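Local coordinates for protein putative Acetyltransferase from the GNAT family (Novosphingobium aromaticivorans DSM 12444, PDB 3EC4) that is a putative GNAT-family acetyltransferase, probably an acyltransferase that moves groups other than amino-acyl groups onto an acceptor that is not known, at residues L143-G148 / R172-R177; K181-M186 / L211-R216; G38-A43 / P121-S126. One frame throughout, in Å; residues are numbered along the deposited sequence.

Interaction 1 of 3, residues L143-G148 / R172-R177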
loop_
_atom_site.group_PDB
_atom_site.type_symbol
_atom_site.label_atom_id
_atom_site.label_comp_id
_atom_site.label_asym_id
_atom_site.label_seq_id
_atom_site.Cartn_x
_atom_site.Cartn_y
_atom_site.Cartn_z
ATOM N N LEU A 143 16.204 -13.960 -1.843
ATOM C CA LEU A 143 15.089 -13.276 -1.168
ATOM C C LEU A 143 13.804 -13.924 -1.632
ATOM O O LEU A 143 13.365 -13.670 -2.726
ATOM C CB LEU A 143 15.081 -11.784 -1.496
ATOM C CG LEU A 143 13.975 -10.918 -0.858
ATOM C CD1 LEU A 143 14.070 -11.018 0.670
ATOM C CD2 LEU A 143 14.006 -9.499 -1.370
ATOM N N ALA A 144 13.213 -14.763 -0.790
ATOM C CA ALA A 144 12.046 -15.563 -1.180
ATOM C C ALA A 144 10.748 -14.768 -1.214
ATOM O O ALA A 144 9.873 -15.018 -2.010
ATOM C CB ALA A 144 11.917 -16.726 -0.259
ATOM N N ALA A 145 10.626 -13.815 -0.297
ATOM C CA ALA A 145 9.362 -13.149 -0.011
ATOM C C ALA A 145 9.675 -11.940 0.831
ATOM O O ALA A 145 10.690 -11.909 1.525
ATOM C CB ALA A 145 8.402 -14.061 0.766
HETATM N N MSE A 146 8.780 -10.974 0.777
HETATM C CA MSE A 146 8.901 -9.765 1.582
HETATM C C MSE A 146 7.547 -9.175 1.940
HETATM O O MSE A 146 6.496 -9.537 1.358
HETATM C CB MSE A 146 9.759 -8.727 0.867
HETATM C CG MSE A 146 9.065 -8.131 -0.284
HETATM SE SE MSE A 146 10.167 -6.811 -1.197
HETATM C CE MSE A 146 9.017 -6.405 -2.632
ATOM N N ALA A 147 7.575 -8.229 2.881
ATOM C CA ALA A 147 6.412 -7.409 3.224
ATOM C C ALA A 147 6.909 -6.173 3.943
ATOM O O ALA A 147 7.973 -6.179 4.559
ATOM C CB ALA A 147 5.394 -8.152 4.117
ATOM N N GLY A 148 6.095 -5.127 3.904
ATOM C CA GLY A 148 6.491 -3.869 4.466
ATOM C C GLY A 148 5.345 -3.006 4.938
ATOM O O GLY A 148 4.176 -3.437 5.027
ATOM N N ARG A 172 4.319 -22.064 1.209
ATOM C CA ARG A 172 5.131 -22.429 2.396
ATOM C C ARG A 172 4.833 -21.582 3.639
ATOM O O ARG A 172 5.541 -21.672 4.620
ATOM C CB ARG A 172 6.618 -22.239 2.118
ATOM C CG ARG A 172 7.088 -22.942 0.885
ATOM C CD ARG A 172 8.585 -22.955 0.852
ATOM N NE ARG A 172 9.018 -23.315 -0.489
ATOM C CZ ARG A 172 10.255 -23.678 -0.810
ATOM N NH1 ARG A 172 11.196 -23.747 0.112
ATOM N NH2 ARG A 172 10.538 -23.960 -2.073
ATOM N N GLY A 173 3.817 -20.743 3.586
ATOM C CA GLY A 173 3.454 -19.911 4.741
ATOM C C GLY A 173 4.282 -18.656 4.935
ATOM O O GLY A 173 4.270 -18.032 6.008
ATOM N N LEU A 174 4.985 -18.239 3.900
ATOM C CA LEU A 174 5.910 -17.093 4.076
ATOM C C LEU A 174 5.175 -15.796 4.277
ATOM O O LEU A 174 5.548 -14.994 5.178
ATOM C CB LEU A 174 6.895 -16.989 2.935
ATOM C CG LEU A 174 7.767 -18.236 2.788
ATOM C CD1 LEU A 174 8.797 -18.051 1.670
ATOM C CD2 LEU A 174 8.395 -18.636 4.112
ATOM N N ALA A 175 4.155 -15.569 3.452
ATOM C CA ALA A 175 3.362 -14.331 3.524
ATOM C C ALA A 175 2.778 -14.092 4.910
ATOM O O ALA A 175 2.919 -12.997 5.451
ATOM C CB ALA A 175 2.240 -14.323 2.470
ATOM N N ALA A 176 2.178 -15.121 5.501
ATOM C CA ALA A 176 1.606 -15.029 6.824
ATOM C C ALA A 176 2.659 -14.641 7.856
ATOM O O ALA A 176 2.470 -13.694 8.623
ATOM C CB ALA A 176 0.956 -16.335 7.212
ATOM N N ARG A 177 3.803 -15.317 7.811
ATOM C CA ARG A 177 4.880 -15.020 8.745
ATOM C C ARG A 177 5.423 -13.596 8.604
ATOM O O ARG A 177 5.671 -12.927 9.597
ATOM C CB ARG A 177 5.984 -16.046 8.638
ATOM C CG ARG A 177 5.573 -17.427 9.138
ATOM C CD ARG A 177 6.524 -18.451 8.632
ATOM N NE ARG A 177 7.873 -18.194 9.123
ATOM C CZ ARG A 177 8.959 -18.757 8.616
ATOM N NH1 ARG A 177 8.878 -19.662 7.640
ATOM N NH2 ARG A 177 10.133 -18.428 9.105
#
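No ring, amide or guanidinium face takes part where Leu174 meets Ala144 and Ala145; what touches is the CB and CD1 of Leu174 against two alanine methyls. The CD1 methyl of Leu174 lies 3.9 Å from CB of Ala144 and 4.1 Å from CB of Ala145, so this one branch bridges the two alanines. Nearer the helix backbone, CB of Leu174 sits 3.9 Å from CB of Ala145. In Leu174, chi1 of -60° sets CG opposite the carbonyl carbon, and chi2 of -177° carries CD1 on, extended from CA, to Ala144.

That two consecutive strand residues both point at the helix fits a classic beta bulge. Ala144 has near-helical backbone angles, Ala145 is extended, and both hydrogen-bond to Val137 of the neighbouring strand 134-139. Leu174 is also packed on Ile139 of that strand, while Ala144 touches Tyr169.

Gly173 is the N-cap of helix 174-188, and its carbonyl O receives the amide N of Arg177 at 3.3 Å. Gly173 and Ala175 fit the Gly-x-Gly/Ala end of the GNAT signature, whose amides in relatives hold the pyrophosphate of coenzyme A; the same role is likely here. Leu174, between them, turns instead to the sheet.

Hydrogen bonds across the contact are absent and all three touching residues are buried, so it is dispersion and hydrophobic exclusion that seat the first turn of this helix on the bulged strand, without using any backbone N-H of the helix start.

Interaction 2 of 3, residues K181-M186 / L211-R216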
loop_
_atom_site.group_PDB
_atom_site.type_symbol
_atom_site.label_atom_id
_atom_site.label_comp_id
_atom_site.label_asym_id
_atom_site.label_seq_id
_atom_site.Cartn_x
_atom_site.Cartn_y
_atom_site.Cartn_z
ATOM N N LYS A 181 5.295 -10.323 11.293
ATOM C CA LYS A 181 6.445 -9.519 11.692
ATOM C C LYS A 181 6.158 -8.034 11.528
ATOM O O LYS A 181 6.419 -7.218 12.405
ATOM C CB LYS A 181 7.662 -9.906 10.884
ATOM C CG LYS A 181 8.933 -9.219 11.369
ATOM C CD LYS A 181 9.377 -9.651 12.748
ATOM C CE LYS A 181 10.693 -8.982 13.090
ATOM N NZ LYS A 181 11.136 -9.309 14.419
ATOM N N VAL A 182 5.612 -7.660 10.390
ATOM C CA VAL A 182 5.275 -6.250 10.177
ATOM C C VAL A 182 4.305 -5.688 11.274
ATOM O O VAL A 182 4.526 -4.590 11.821
ATOM C CB VAL A 182 4.675 -6.039 8.738
ATOM C CG1 VAL A 182 4.076 -4.565 8.646
ATOM C CG2 VAL A 182 5.723 -6.252 7.643
ATOM N N ILE A 183 3.229 -6.430 11.583
ATOM C CA ILE A 183 2.215 -5.960 12.537
ATOM C C ILE A 183 2.705 -5.949 14.004
ATOM O O ILE A 183 2.268 -5.130 14.768
ATOM C CB ILE A 183 0.846 -6.667 12.377
ATOM C CG1 ILE A 183 0.896 -8.136 12.766
ATOM C CG2 ILE A 183 0.300 -6.439 10.954
ATOM C CD1 ILE A 183 -0.497 -8.864 12.636
ATOM N N ALA A 184 3.691 -6.808 14.310
ATOM C CA ALA A 184 4.363 -6.805 15.595
ATOM C C ALA A 184 5.069 -5.467 15.810
ATOM O O ALA A 184 5.037 -4.897 16.916
ATOM C CB ALA A 184 5.330 -7.949 15.647
ATOM N N GLY A 185 5.715 -4.959 14.766
ATOM C CA GLY A 185 6.454 -3.690 14.873
ATOM C C GLY A 185 5.485 -2.542 15.060
ATOM O O GLY A 185 5.701 -1.657 15.898
HETATM N N MSE A 186 4.400 -2.563 14.276
HETATM C CA MSE A 186 3.311 -1.585 14.441
HETATM C C MSE A 186 2.756 -1.609 15.883
HETATM O O MSE A 186 2.715 -0.583 16.586
HETATM C CB MSE A 186 2.211 -1.841 13.426
HETATM C CG MSE A 186 2.703 -1.565 12.006
HETATM SE SE MSE A 186 1.338 -2.116 10.765
HETATM C CE MSE A 186 2.187 -1.570 9.130
ATOM N N LEU A 211 -5.145 -13.608 10.544
ATOM C CA LEU A 211 -4.041 -12.837 11.119
ATOM C C LEU A 211 -4.562 -11.659 11.934
ATOM O O LEU A 211 -3.793 -10.780 12.315
ATOM C CB LEU A 211 -3.131 -12.327 9.998
ATOM C CG LEU A 211 -2.284 -13.416 9.321
ATOM C CD1 LEU A 211 -1.663 -12.744 8.055
ATOM C CD2 LEU A 211 -1.263 -13.933 10.267
ATOM N N GLY A 212 -5.864 -11.625 12.217
ATOM C CA GLY A 212 -6.377 -10.597 13.144
ATOM C C GLY A 212 -7.049 -9.409 12.494
ATOM O O GLY A 212 -7.471 -8.469 13.186
ATOM N N PHE A 213 -7.124 -9.412 11.158
ATOM C CA PHE A 213 -7.770 -8.289 10.439
ATOM C C PHE A 213 -9.257 -8.546 10.288
ATOM O O PHE A 213 -9.686 -9.662 10.052
ATOM C CB PHE A 213 -7.204 -8.052 9.067
ATOM C CG PHE A 213 -5.805 -7.527 9.080
ATOM C CD1 PHE A 213 -4.733 -8.375 9.272
ATOM C CD2 PHE A 213 -5.560 -6.159 8.936
ATOM C CE1 PHE A 213 -3.441 -7.875 9.280
ATOM C CE2 PHE A 213 -4.265 -5.660 8.911
ATOM C CZ PHE A 213 -3.221 -6.509 9.085
ATOM N N ARG A 214 -10.044 -7.499 10.430
ATOM C CA ARG A 214 -11.480 -7.602 10.210
ATOM C C ARG A 214 -11.849 -6.593 9.143
ATOM O O ARG A 214 -11.157 -5.568 8.997
ATOM C CB ARG A 214 -12.258 -7.332 11.513
ATOM C CG ARG A 214 -12.230 -5.870 12.042
ATOM C CD ARG A 214 -12.819 -5.772 13.475
ATOM N NE ARG A 214 -12.656 -4.420 14.025
ATOM C CZ ARG A 214 -13.326 -3.353 13.599
ATOM N NH1 ARG A 214 -14.247 -3.462 12.675
ATOM N NH2 ARG A 214 -13.078 -2.160 14.111
ATOM N N ALA A 215 -12.931 -6.888 8.408
ATOM C CA ALA A 215 -13.462 -6.008 7.399
ATOM C C ALA A 215 -13.886 -4.715 8.031
ATOM O O ALA A 215 -14.625 -4.703 9.018
ATOM C CB ALA A 215 -14.659 -6.663 6.684
ATOM N N ARG A 216 -13.408 -3.616 7.483
ATOM C CA ARG A 216 -13.823 -2.316 7.940
ATOM C C ARG A 216 -14.859 -1.725 6.971
ATOM O O ARG A 216 -15.972 -1.412 7.381
ATOM C CB ARG A 216 -12.645 -1.372 8.086
ATOM C CG ARG A 216 -13.043 -0.153 8.877
ATOM C CD ARG A 216 -12.112 0.982 8.756
ATOM N NE ARG A 216 -12.864 2.202 8.991
ATOM C CZ ARG A 216 -13.131 3.158 8.097
ATOM N NH1 ARG A 216 -12.675 3.143 6.838
ATOM N NH2 ARG A 216 -13.851 4.183 8.512
#
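The carbonyl O of Leu211 is the polar atom at this contact, and what Ile183 brings to it is a methyl: CD1 lies 3.8 Å from that oxygen, a van der Waals approach and not a hydrogen bond. The second branch of Ile183 does the apolar work. Its CG2 methyl comes 4.0 Å from CZ, the far end of the Phe213 ring, and meets that ring obliquely. Ile183 therefore touches the turn at two points, one branch on the backbone of Leu211 and the other on the far end of the ring. Its chi1 of 68° sets CG1 between the backbone N and the carbonyl carbon, which leaves CG2 beside the N and separates the branches toward their two targets. The CB of Phe213 does not aim at the helix, but the length of the side chain carries CZ up to it.

The turn itself is a Schellman motif ending helix 202-210. Gly212, with phi at 101°, is its C-prime residue; Phe213 N pairs with Tyr208 O and Gly212 N with Glu209 O. From there the chain enters strand 214-226.

Around the pair, Pro193 touches both Ile183 and Phe213, Leu195 adds to the ring's surroundings, and Val160 touches Ile183 from strand 157-165. Helix 174-188 links the parallel neighbours 157-165 and 192-198 in a beta-alpha-beta crossover of the GNAT core, and its residues Ile179 and Arg180 touch Leu211.

Since no hydrogen bond or charge pair joins the segments, the contact has no directional bond and rests on shape and apolar burial; the Schellman bonds fix the form of the turn, and so the place of Leu211 O and the Phe213 ring.

Interaction 3 of 3, residues G38-A43 / P121-S126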
loop_
_atom_site.group_PDB
_atom_site.type_symbol
_atom_site.label_atom_id
_atom_site.label_comp_id
_atom_site.label_asym_id
_atom_site.label_seq_id
_atom_site.Cartn_x
_atom_site.Cartn_y
_atom_site.Cartn_z
ATOM N N GLY A 38 5.603 6.230 -5.020
ATOM C CA GLY A 38 4.454 5.540 -5.586
ATOM C C GLY A 38 3.569 6.464 -6.392
ATOM O O GLY A 38 3.873 7.652 -6.522
ATOM N N PRO A 39 2.503 5.902 -6.982
ATOM C CA PRO A 39 1.696 6.647 -7.945
ATOM C C PRO A 39 0.432 7.358 -7.392
ATOM O O PRO A 39 -0.437 7.782 -8.173
ATOM C CB PRO A 39 1.267 5.536 -8.883
ATOM C CG PRO A 39 1.000 4.405 -7.930
ATOM C CD PRO A 39 2.072 4.499 -6.892
ATOM N N PHE A 40 0.351 7.519 -6.079
ATOM C CA PHE A 40 -0.921 7.842 -5.437
ATOM C C PHE A 40 -1.159 9.358 -5.424
ATOM O O PHE A 40 -0.221 10.140 -5.299
ATOM C CB PHE A 40 -0.993 7.294 -4.025
ATOM C CG PHE A 40 -1.047 5.798 -3.986
ATOM C CD1 PHE A 40 -2.207 5.141 -4.329
ATOM C CD2 PHE A 40 0.090 5.062 -3.689
ATOM C CE1 PHE A 40 -2.261 3.787 -4.330
ATOM C CE2 PHE A 40 0.044 3.694 -3.716
ATOM C CZ PHE A 40 -1.122 3.062 -4.037
ATOM N N ALA A 41 -2.427 9.746 -5.559
ATOM C CA ALA A 41 -2.816 11.182 -5.488
ATOM C C ALA A 41 -4.232 11.306 -4.966
ATOM O O ALA A 41 -4.976 10.330 -4.924
ATOM C CB ALA A 41 -2.673 11.896 -6.875
ATOM N N ALA A 42 -4.593 12.518 -4.548
ATOM C CA ALA A 42 -5.917 12.794 -4.022
ATOM C C ALA A 42 -6.208 14.282 -4.197
ATOM O O ALA A 42 -5.282 15.128 -4.210
ATOM C CB ALA A 42 -6.018 12.381 -2.536
ATOM N N ALA A 43 -7.484 14.595 -4.310
ATOM C CA ALA A 43 -7.961 15.995 -4.453
ATOM C C ALA A 43 -8.911 16.384 -3.312
ATOM O O ALA A 43 -9.637 15.549 -2.762
ATOM C CB ALA A 43 -8.674 16.176 -5.815
ATOM N N PRO A 121 2.879 -7.038 -5.721
ATOM C CA PRO A 121 3.027 -6.351 -4.429
ATOM C C PRO A 121 2.236 -5.038 -4.351
ATOM O O PRO A 121 2.278 -4.337 -3.300
ATOM C CB PRO A 121 4.535 -6.006 -4.393
ATOM C CG PRO A 121 4.906 -5.800 -5.806
ATOM C CD PRO A 121 3.981 -6.693 -6.648
ATOM N N GLY A 122 1.555 -4.704 -5.446
ATOM C CA GLY A 122 1.093 -3.333 -5.662
ATOM C C GLY A 122 2.163 -2.497 -6.368
ATOM O O GLY A 122 3.184 -3.051 -6.848
ATOM N N PRO A 123 1.952 -1.166 -6.436
ATOM C CA PRO A 123 2.912 -0.305 -7.110
ATOM C C PRO A 123 4.296 -0.455 -6.458
ATOM O O PRO A 123 4.429 -0.757 -5.268
ATOM C CB PRO A 123 2.389 1.089 -6.841
ATOM C CG PRO A 123 0.975 0.912 -6.536
ATOM C CD PRO A 123 0.863 -0.390 -5.839
ATOM N N TRP A 124 5.318 -0.283 -7.248
ATOM C CA TRP A 124 6.655 -0.350 -6.750
ATOM C C TRP A 124 7.466 0.591 -7.625
ATOM O O TRP A 124 7.623 0.347 -8.833
ATOM C CB TRP A 124 7.178 -1.768 -6.839
ATOM C CG TRP A 124 8.474 -1.918 -6.195
ATOM C CD1 TRP A 124 9.717 -1.778 -6.765
ATOM C CD2 TRP A 124 8.691 -2.165 -4.806
ATOM N NE1 TRP A 124 10.687 -1.982 -5.808
ATOM C CE2 TRP A 124 10.084 -2.203 -4.597
ATOM C CE3 TRP A 124 7.843 -2.361 -3.724
ATOM C CZ2 TRP A 124 10.640 -2.442 -3.336
ATOM C CZ3 TRP A 124 8.398 -2.604 -2.482
ATOM C CH2 TRP A 124 9.787 -2.611 -2.302
ATOM N N ALA A 125 7.931 1.670 -7.024
ATOM C CA ALA A 125 8.797 2.608 -7.685
ATOM C C ALA A 125 10.181 2.508 -7.078
ATOM O O ALA A 125 10.412 1.754 -6.115
ATOM C CB ALA A 125 8.232 4.031 -7.560
ATOM N N SER A 126 11.105 3.278 -7.651
ATOM C CA SER A 126 12.504 3.215 -7.236
ATOM C C SER A 126 12.701 3.366 -5.728
ATOM O O SER A 126 13.593 2.732 -5.155
ATOM C CB SER A 126 13.275 4.323 -7.952
ATOM O OG SER A 126 12.725 5.578 -7.646
#
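Proline against proline makes the tightest approach: CD of Pro39 lies 3.4 Å from CB of Pro123, closer than usual for two carbons. CG of Pro39 follows at 3.8 Å from both CB and CG of Pro123, and the two side chains cross at about a right angle. Neither ring can swing far, because each is closed onto its own backbone N, so the fit is one of fixed shapes.

Aromatic packing comes next. CG of Pro123 sits 3.9 Å from CZ of Phe40 and 4.1 Å from CE2, reaching the end of the ring obliquely. For Phe40, chi1 of -68° places CG opposite the carbonyl carbon and beside the backbone N; from there the length of the side chain brings CZ to Pro123, although the CB is not aimed at it. CG of Pro123 is thus shared by Pro39 and Phe40. Trp63 and Val65 of strand 61-66 also touch Phe40, and Arg150 touches Pro123.

The contact joins two separate parts of the fold. Residues 38-43 lead into strand 41-43, half of a small antiparallel pair with strand 30-32, whereas residues 121-126 lie in the loop between helix 109-118 and strand 134-139. In GNAT relatives the corresponding region after the first helix often borders the acceptor-substrate site, and the same may be true here.

Backbone proximity is looser. The N of Gly38 is 4.3 Å from CB of Ala125, the closest that this methyl comes to residues 38-43, and no hydrogen bond crosses between the segments. Two of their backbone atoms have partners elsewhere: Gly38 O with Arg32 NH1 and Ala125 N with Thr128 OG1.

Interactions 1 and 2 share helix 174-188, its first turn resting on the strand in interaction 1 and a later turn meeting Leu211 and Phe213 in interaction 2. Their centres are 14 Å apart, and they touch where Ala147 O comes within 3.8 Å of Val182 CG2. Interaction 3 lies about 21 Å from each, centre to centre. It reaches interaction 1 through selenomethionine Met146, whose CE is 3.9 Å from Trp124 CZ3, on the side of the strand away from Leu174. It makes no touch with interaction 2, the nearest atoms being about 11 Å apart. By family resemblance, interaction 1 adjoins the probable coenzyme A pyrophosphate loop.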